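Local coordinates for proliferating cell nuclear antigen (Entamoeba histolytica, PDB 3P91), which probably serves as a ring-shaped sliding clamp on DNA that raises the processivity of DNA polymerase delta during replication, at residues L52-E58 against A246-Y252; L224-K229 against M240-G244. Residues are numbered along the deposited sequence.

Contact 1 (L52-E58 against A246-Y252)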
loop_
_atom_site.group_PDB
_atom_site.type_symbol
_atom_site.label_atom_id
_atom_site.label_comp_id
_atom_site.label_asym_id
_atom_site.label_seq_id
_atom_site.Cartn_x
_atom_site.Cartn_y
_atom_site.Cartn_z
ATOM N N LEU A 52 6.242 -29.131 -12.864
ATOM C CA LEU A 52 4.949 -29.706 -13.156
ATOM C C LEU A 52 3.966 -29.184 -12.135
ATOM O O LEU A 52 4.288 -29.096 -10.950
ATOM C CB LEU A 52 5.041 -31.229 -13.046
ATOM C CG LEU A 52 4.362 -32.160 -14.048
ATOM C CD1 LEU A 52 2.906 -32.446 -13.678
ATOM C CD2 LEU A 52 4.483 -31.603 -15.457
ATOM N N VAL A 53 2.778 -28.821 -12.603
ATOM C CA VAL A 53 1.678 -28.459 -11.725
ATOM C C VAL A 53 0.600 -29.527 -11.821
ATOM O O VAL A 53 0.305 -30.016 -12.906
ATOM C CB VAL A 53 1.053 -27.104 -12.120
ATOM C CG1 VAL A 53 0.085 -26.648 -11.053
ATOM C CG2 VAL A 53 2.134 -26.059 -12.358
ATOM N N SER A 54 0.014 -29.879 -10.680
ATOM C CA SER A 54 -1.038 -30.884 -10.621
ATOM C C SER A 54 -2.171 -30.457 -9.698
ATOM O O SER A 54 -2.020 -30.488 -8.483
ATOM C CB SER A 54 -0.471 -32.202 -10.115
ATOM O OG SER A 54 -1.505 -33.131 -9.860
ATOM N N LEU A 55 -3.307 -30.073 -10.271
ATOM C CA LEU A 55 -4.462 -29.687 -9.469
ATOM C C LEU A 55 -5.611 -30.664 -9.594
ATOM O O LEU A 55 -5.925 -31.152 -10.677
ATOM C CB LEU A 55 -4.966 -28.294 -9.852
ATOM C CG LEU A 55 -6.371 -27.908 -9.356
ATOM C CD1 LEU A 55 -6.379 -27.528 -7.876
ATOM C CD2 LEU A 55 -6.950 -26.780 -10.198
ATOM N N LEU A 56 -6.253 -30.928 -8.467
ATOM C CA LEU A 56 -7.485 -31.677 -8.474
ATOM C C LEU A 56 -8.493 -31.048 -7.531
ATOM O O LEU A 56 -8.318 -31.080 -6.320
ATOM C CB LEU A 56 -7.236 -33.110 -8.049
ATOM C CG LEU A 56 -8.531 -33.896 -7.934
ATOM C CD1 LEU A 56 -9.239 -33.911 -9.282
ATOM C CD2 LEU A 56 -8.255 -35.305 -7.435
ATOM N N ILE A 57 -9.544 -30.460 -8.084
ATOM C CA ILE A 57 -10.681 -30.106 -7.261
ATOM C C ILE A 57 -11.692 -31.234 -7.363
ATOM O O ILE A 57 -12.086 -31.627 -8.453
ATOM C CB ILE A 57 -11.329 -28.791 -7.696
ATOM C CG1 ILE A 57 -10.261 -27.727 -7.919
ATOM C CG2 ILE A 57 -12.317 -28.334 -6.644
ATOM C CD1 ILE A 57 -10.795 -26.440 -8.447
ATOM N N GLU A 58 -12.101 -31.762 -6.222
ATOM C CA GLU A 58 -13.020 -32.883 -6.203
ATOM C C GLU A 58 -14.461 -32.419 -6.176
ATOM O O GLU A 58 -14.736 -31.249 -5.889
ATOM C CB GLU A 58 -12.757 -33.737 -4.976
ATOM C CG GLU A 58 -11.379 -34.362 -4.938
ATOM C CD GLU A 58 -11.353 -35.571 -4.036
ATOM O OE1 GLU A 58 -11.526 -36.699 -4.559
ATOM O OE2 GLU A 58 -11.189 -35.381 -2.808
ATOM N N ALA A 246 -11.607 -30.237 -0.082
ATOM C CA ALA A 246 -11.813 -31.319 -1.046
ATOM C C ALA A 246 -11.040 -30.973 -2.300
ATOM O O ALA A 246 -11.569 -30.965 -3.409
ATOM C CB ALA A 246 -13.285 -31.483 -1.360
ATOM N N CYS A 247 -9.770 -30.676 -2.107
ATOM C CA CYS A 247 -8.980 -30.075 -3.148
ATOM C C CYS A 247 -7.528 -30.275 -2.773
ATOM O O CYS A 247 -7.191 -30.351 -1.595
ATOM C CB CYS A 247 -9.307 -28.591 -3.206
ATOM S SG CYS A 247 -8.198 -27.617 -4.212
ATOM N N VAL A 248 -6.665 -30.380 -3.770
ATOM C CA VAL A 248 -5.249 -30.509 -3.493
ATOM C C VAL A 248 -4.463 -29.962 -4.661
ATOM O O VAL A 248 -4.873 -30.090 -5.811
ATOM C CB VAL A 248 -4.842 -31.971 -3.199
ATOM C CG1 VAL A 248 -5.052 -32.845 -4.424
ATOM C CG2 VAL A 248 -3.389 -32.042 -2.694
ATOM N N LEU A 249 -3.344 -29.321 -4.350
ATOM C CA LEU A 249 -2.502 -28.714 -5.359
ATOM C C LEU A 249 -1.096 -29.229 -5.142
ATOM O O LEU A 249 -0.625 -29.282 -4.014
ATOM C CB LEU A 249 -2.537 -27.198 -5.216
ATOM C CG LEU A 249 -1.605 -26.427 -6.148
ATOM C CD1 LEU A 249 -1.990 -26.667 -7.601
ATOM C CD2 LEU A 249 -1.613 -24.937 -5.824
ATOM N N LYS A 250 -0.426 -29.633 -6.212
ATOM C CA LYS A 250 0.925 -30.154 -6.072
ATOM C C LYS A 250 1.853 -29.639 -7.147
ATOM O O LYS A 250 1.443 -29.443 -8.292
ATOM C CB LYS A 250 0.935 -31.676 -6.107
ATOM C CG LYS A 250 0.291 -32.328 -4.927
ATOM C CD LYS A 250 0.163 -33.790 -5.211
ATOM C CE LYS A 250 -0.475 -34.541 -4.074
ATOM N NZ LYS A 250 -0.623 -35.964 -4.481
ATOM N N PHE A 251 3.106 -29.425 -6.760
ATOM C CA PHE A 251 4.146 -29.040 -7.693
ATOM C C PHE A 251 5.258 -30.061 -7.642
ATOM O O PHE A 251 5.553 -30.602 -6.579
ATOM C CB PHE A 251 4.714 -27.688 -7.317
ATOM C CG PHE A 251 3.702 -26.611 -7.272
ATOM C CD1 PHE A 251 3.448 -25.845 -8.388
ATOM C CD2 PHE A 251 3.009 -26.353 -6.113
ATOM C CE1 PHE A 251 2.516 -24.836 -8.351
ATOM C CE2 PHE A 251 2.080 -25.347 -6.067
ATOM C CZ PHE A 251 1.829 -24.587 -7.191
ATOM N N TYR A 252 5.874 -30.309 -8.795
ATOM C CA TYR A 252 6.976 -31.254 -8.899
ATOM C C TYR A 252 8.186 -30.556 -9.464
ATOM O O TYR A 252 8.135 -30.019 -10.571
ATOM C CB TYR A 252 6.601 -32.415 -9.811
ATOM C CG TYR A 252 5.457 -33.249 -9.299
ATOM C CD1 TYR A 252 5.693 -34.467 -8.689
ATOM C CD2 TYR A 252 4.138 -32.815 -9.421
ATOM C CE1 TYR A 252 4.659 -35.240 -8.221
ATOM C CE2 TYR A 252 3.088 -33.583 -8.948
ATOM C CZ TYR A 252 3.361 -34.801 -8.350
ATOM O OH TYR A 252 2.343 -35.594 -7.872
HETATM O O HOH W 1 -3.342 -32.591 -7.063
HETATM O O HOH W 2 -0.820 -35.536 -8.334
#

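Contact 2 (L224-K229 against M240-G244)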
loop_
_atom_site.group_PDB
_atom_site.type_symbol
_atom_site.label_atom_id
_atom_site.label_comp_id
_atom_site.label_asym_id
_atom_site.label_seq_id
_atom_site.Cartn_x
_atom_site.Cartn_y
_atom_site.Cartn_z
ATOM N N LEU A 224 -4.127 -21.801 0.121
ATOM C CA LEU A 224 -4.932 -22.998 -0.096
ATOM C C LEU A 224 -5.010 -23.901 1.119
ATOM O O LEU A 224 -5.923 -24.716 1.233
ATOM C CB LEU A 224 -4.398 -23.802 -1.279
ATOM C CG LEU A 224 -4.829 -23.367 -2.675
ATOM C CD1 LEU A 224 -4.107 -24.210 -3.694
ATOM C CD2 LEU A 224 -6.328 -23.498 -2.846
ATOM N N ALA A 225 -4.052 -23.765 2.025
ATOM C CA ALA A 225 -3.912 -24.744 3.088
ATOM C C ALA A 225 -3.076 -24.192 4.212
ATOM O O ALA A 225 -2.102 -23.493 3.966
ATOM C CB ALA A 225 -3.271 -25.992 2.540
ATOM N N ASP A 226 -3.448 -24.517 5.445
ATOM C CA ASP A 226 -2.728 -24.017 6.619
ATOM C C ASP A 226 -1.259 -24.425 6.623
ATOM O O ASP A 226 -0.379 -23.624 6.958
ATOM C CB ASP A 226 -3.402 -24.492 7.908
ATOM C CG ASP A 226 -4.572 -23.612 8.312
ATOM O OD1 ASP A 226 -4.410 -22.372 8.314
ATOM O OD2 ASP A 226 -5.651 -24.164 8.621
ATOM N N ASN A 227 -1.010 -25.672 6.243
ATOM C CA ASN A 227 0.336 -26.216 6.167
ATOM C C ASN A 227 0.755 -26.556 4.734
ATOM O O ASN A 227 -0.086 -26.760 3.862
ATOM C CB ASN A 227 0.442 -27.461 7.048
ATOM C CG ASN A 227 0.364 -27.136 8.532
ATOM O OD1 ASN A 227 0.989 -26.191 9.005
ATOM N ND2 ASN A 227 -0.402 -27.922 9.271
ATOM N N VAL A 228 2.061 -26.605 4.496
ATOM C CA VAL A 228 2.589 -27.080 3.221
ATOM C C VAL A 228 3.338 -28.384 3.446
ATOM O O VAL A 228 4.025 -28.535 4.453
ATOM C CB VAL A 228 3.536 -26.056 2.567
ATOM C CG1 VAL A 228 4.692 -25.734 3.486
ATOM C CG2 VAL A 228 4.038 -26.581 1.224
ATOM N N LYS A 229 3.198 -29.329 2.522
ATOM C CA LYS A 229 3.931 -30.579 2.629
ATOM C C LYS A 229 4.979 -30.739 1.535
ATOM O O LYS A 229 4.661 -30.777 0.348
ATOM C CB LYS A 229 2.991 -31.780 2.640
ATOM C CG LYS A 229 3.643 -33.024 3.213
ATOM C CD LYS A 229 2.725 -34.212 3.159
ATOM C CE LYS A 229 2.610 -34.731 1.749
ATOM N NZ LYS A 229 1.937 -36.057 1.716
ATOM N N MET A 240 5.787 -30.295 -3.535
ATOM C CA MET A 240 5.240 -29.319 -2.611
ATOM C C MET A 240 3.729 -29.384 -2.746
ATOM O O MET A 240 3.183 -29.009 -3.772
ATOM C CB MET A 240 5.761 -27.918 -2.933
ATOM C CG MET A 240 5.506 -26.884 -1.851
ATOM S SD MET A 240 6.101 -25.244 -2.325
ATOM C CE MET A 240 7.857 -25.547 -2.430
ATOM N N GLU A 241 3.064 -29.885 -1.711
ATOM C CA GLU A 241 1.628 -30.117 -1.762
ATOM C C GLU A 241 0.814 -29.184 -0.871
ATOM O O GLU A 241 1.100 -29.022 0.309
ATOM C CB GLU A 241 1.319 -31.555 -1.367
ATOM C CG GLU A 241 -0.149 -31.777 -1.057
ATOM C CD GLU A 241 -0.410 -33.125 -0.423
ATOM O OE1 GLU A 241 -1.214 -33.188 0.529
ATOM O OE2 GLU A 241 0.185 -34.121 -0.879
ATOM N N PHE A 242 -0.216 -28.584 -1.451
ATOM C CA PHE A 242 -1.179 -27.806 -0.694
ATOM C C PHE A 242 -2.548 -28.482 -0.746
ATOM O O PHE A 242 -3.306 -28.303 -1.699
ATOM C CB PHE A 242 -1.265 -26.386 -1.246
ATOM C CG PHE A 242 0.021 -25.632 -1.157
ATOM C CD1 PHE A 242 0.309 -24.859 -0.046
ATOM C CD2 PHE A 242 0.955 -25.712 -2.173
ATOM C CE1 PHE A 242 1.505 -24.175 0.047
ATOM C CE2 PHE A 242 2.149 -25.024 -2.086
ATOM C CZ PHE A 242 2.424 -24.258 -0.976
ATOM N N LYS A 243 -2.856 -29.264 0.283
ATOM C CA LYS A 243 -4.129 -29.968 0.353
ATOM C C LYS A 243 -5.194 -29.187 1.120
ATOM O O LYS A 243 -5.082 -28.987 2.328
ATOM C CB LYS A 243 -3.940 -31.351 0.973
ATOM C CG LYS A 243 -5.246 -32.050 1.304
ATOM C CD LYS A 243 -5.013 -33.521 1.588
ATOM C CE LYS A 243 -4.089 -33.720 2.772
ATOM N NZ LYS A 243 -4.719 -33.248 4.037
ATOM N N GLY A 244 -6.226 -28.752 0.403
ATOM C CA GLY A 244 -7.345 -28.050 1.004
ATOM C C GLY A 244 -8.466 -28.997 1.391
ATOM O O GLY A 244 -8.262 -30.209 1.492
HETATM O O HOH W 3 -0.812 -29.479 2.377
#

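Contact 1 (L52-E58 against A246-Y252)
Strands 52-57 and 247-252 run antiparallel, 169° between their directions and 4.8 Å between axes, and their main chains pair in regular alternation. Three hydrogen-bonded pairs each make two bonds: Leu52 N to Tyr252 O (3.1 Å) and Tyr252 N to Leu52 O (2.9 Å); Ser54 N to Lys250 O (2.8 Å) and Lys250 N to Ser54 O (2.9 Å); Leu56 N to Val248 O and Val248 N to Leu56 O (both 3.1 Å). A seventh bond, Glu58 N to Ala246 O (3.0 Å), carries the ladder past Ile57. Water 1 adds a second donor to two of these carbonyls, at 2.9 Å from Ser54 O and 3.2 Å from Val248 O. Water 2 links Ser54 OG (2.9 Å) with Tyr252 OH (3.2 Å), both on the face that also carries Leu52, Leu56, Val248 and Lys250.

The other face is apolar. Val53 CG1 lies 4.0 Å from Leu249 CD1 and 4.1 Å from Phe251 CE1, while Cys247 SG touches both Leu55 CD1 (4.1 Å) and Ile57 CG1 (4.2 Å).

In the PCNA fold this is where the N- and C-terminal domains of one subunit share a continuous sheet. Val53, Leu55 and Ile57 bond outward through their backbones to strand 39-45, Leu249 and Phe251 to strand 238-244. Helix 14-25 covers the apolar face, with Leu24, Val20 and Leu16 against Val53, Leu55 and Ile57, and Phe218 of helix 212-218 stacks on Phe251.

Contact 2 (L224-K229 against M240-G244)
Val228 lays its CG2 methyl over one face of the Phe242 ring, 4.0 Å from the centroid and 29° off the normal, a CH-pi contact; the same CG2 is 3.4 Å from Met240 CG. These side chains pack beside Phe148 and Ser145 of helix 145-158. Just beyond them is the one bridge between these segments of the beta hairpin of strands 227-232 and 238-244, in the C-terminal domain: the antiparallel hydrogen-bonded pair Lys229 and Glu241, where Lys229 N gives to Glu241 O at 3.1 Å, and Glu241 N to Lys229 O at 2.8 Å.

Toward Gly244 the two backbone segments no longer hydrogen-bond to each other directly. Water 3 fills the gap, donating to Asn227 O (3.2 Å) and Glu241 O (2.9 Å) and accepting from Lys243 N (2.9 Å). Past it, Leu224 and Ala225 come back onto strand 240-244, Leu224 CB 4.1 Å from Phe242 CB and Ala225 CB 3.5 Å from Lys243 O.

On the face bearing Lys229 and Glu241, NZ of the lysine and OE2 of the glutamate form a long salt bridge of 3.7 Å. With its charged groups that far apart on a partly exposed face, the bridge is loose, and close fit here comes instead from the two backbone bonds and the apolar packing around Phe242.

Both contacts belong to one antiparallel sheet, with centres 10 Å apart, and strands 238-244 and 247-253, consecutive in the chain, join them: Leu249 O meets Phe242 N at 2.7 Å and Phe251 N meets Met240 O at 3.0 Å, both probable hydrogen bonds. Contact 1 closes a long separation in sequence and is the more central and more regular, a full ladder across the domain junction; contact 2 is local to a C-terminal-domain hairpin and frays into a water. Each has a buried apolar face under helices and a more polar one, where Lys250 CE packs 3.3 Å from Glu241 OE2. Leu224 CD1, 3.4 Å from Leu249 CD2, joins their apolar faces.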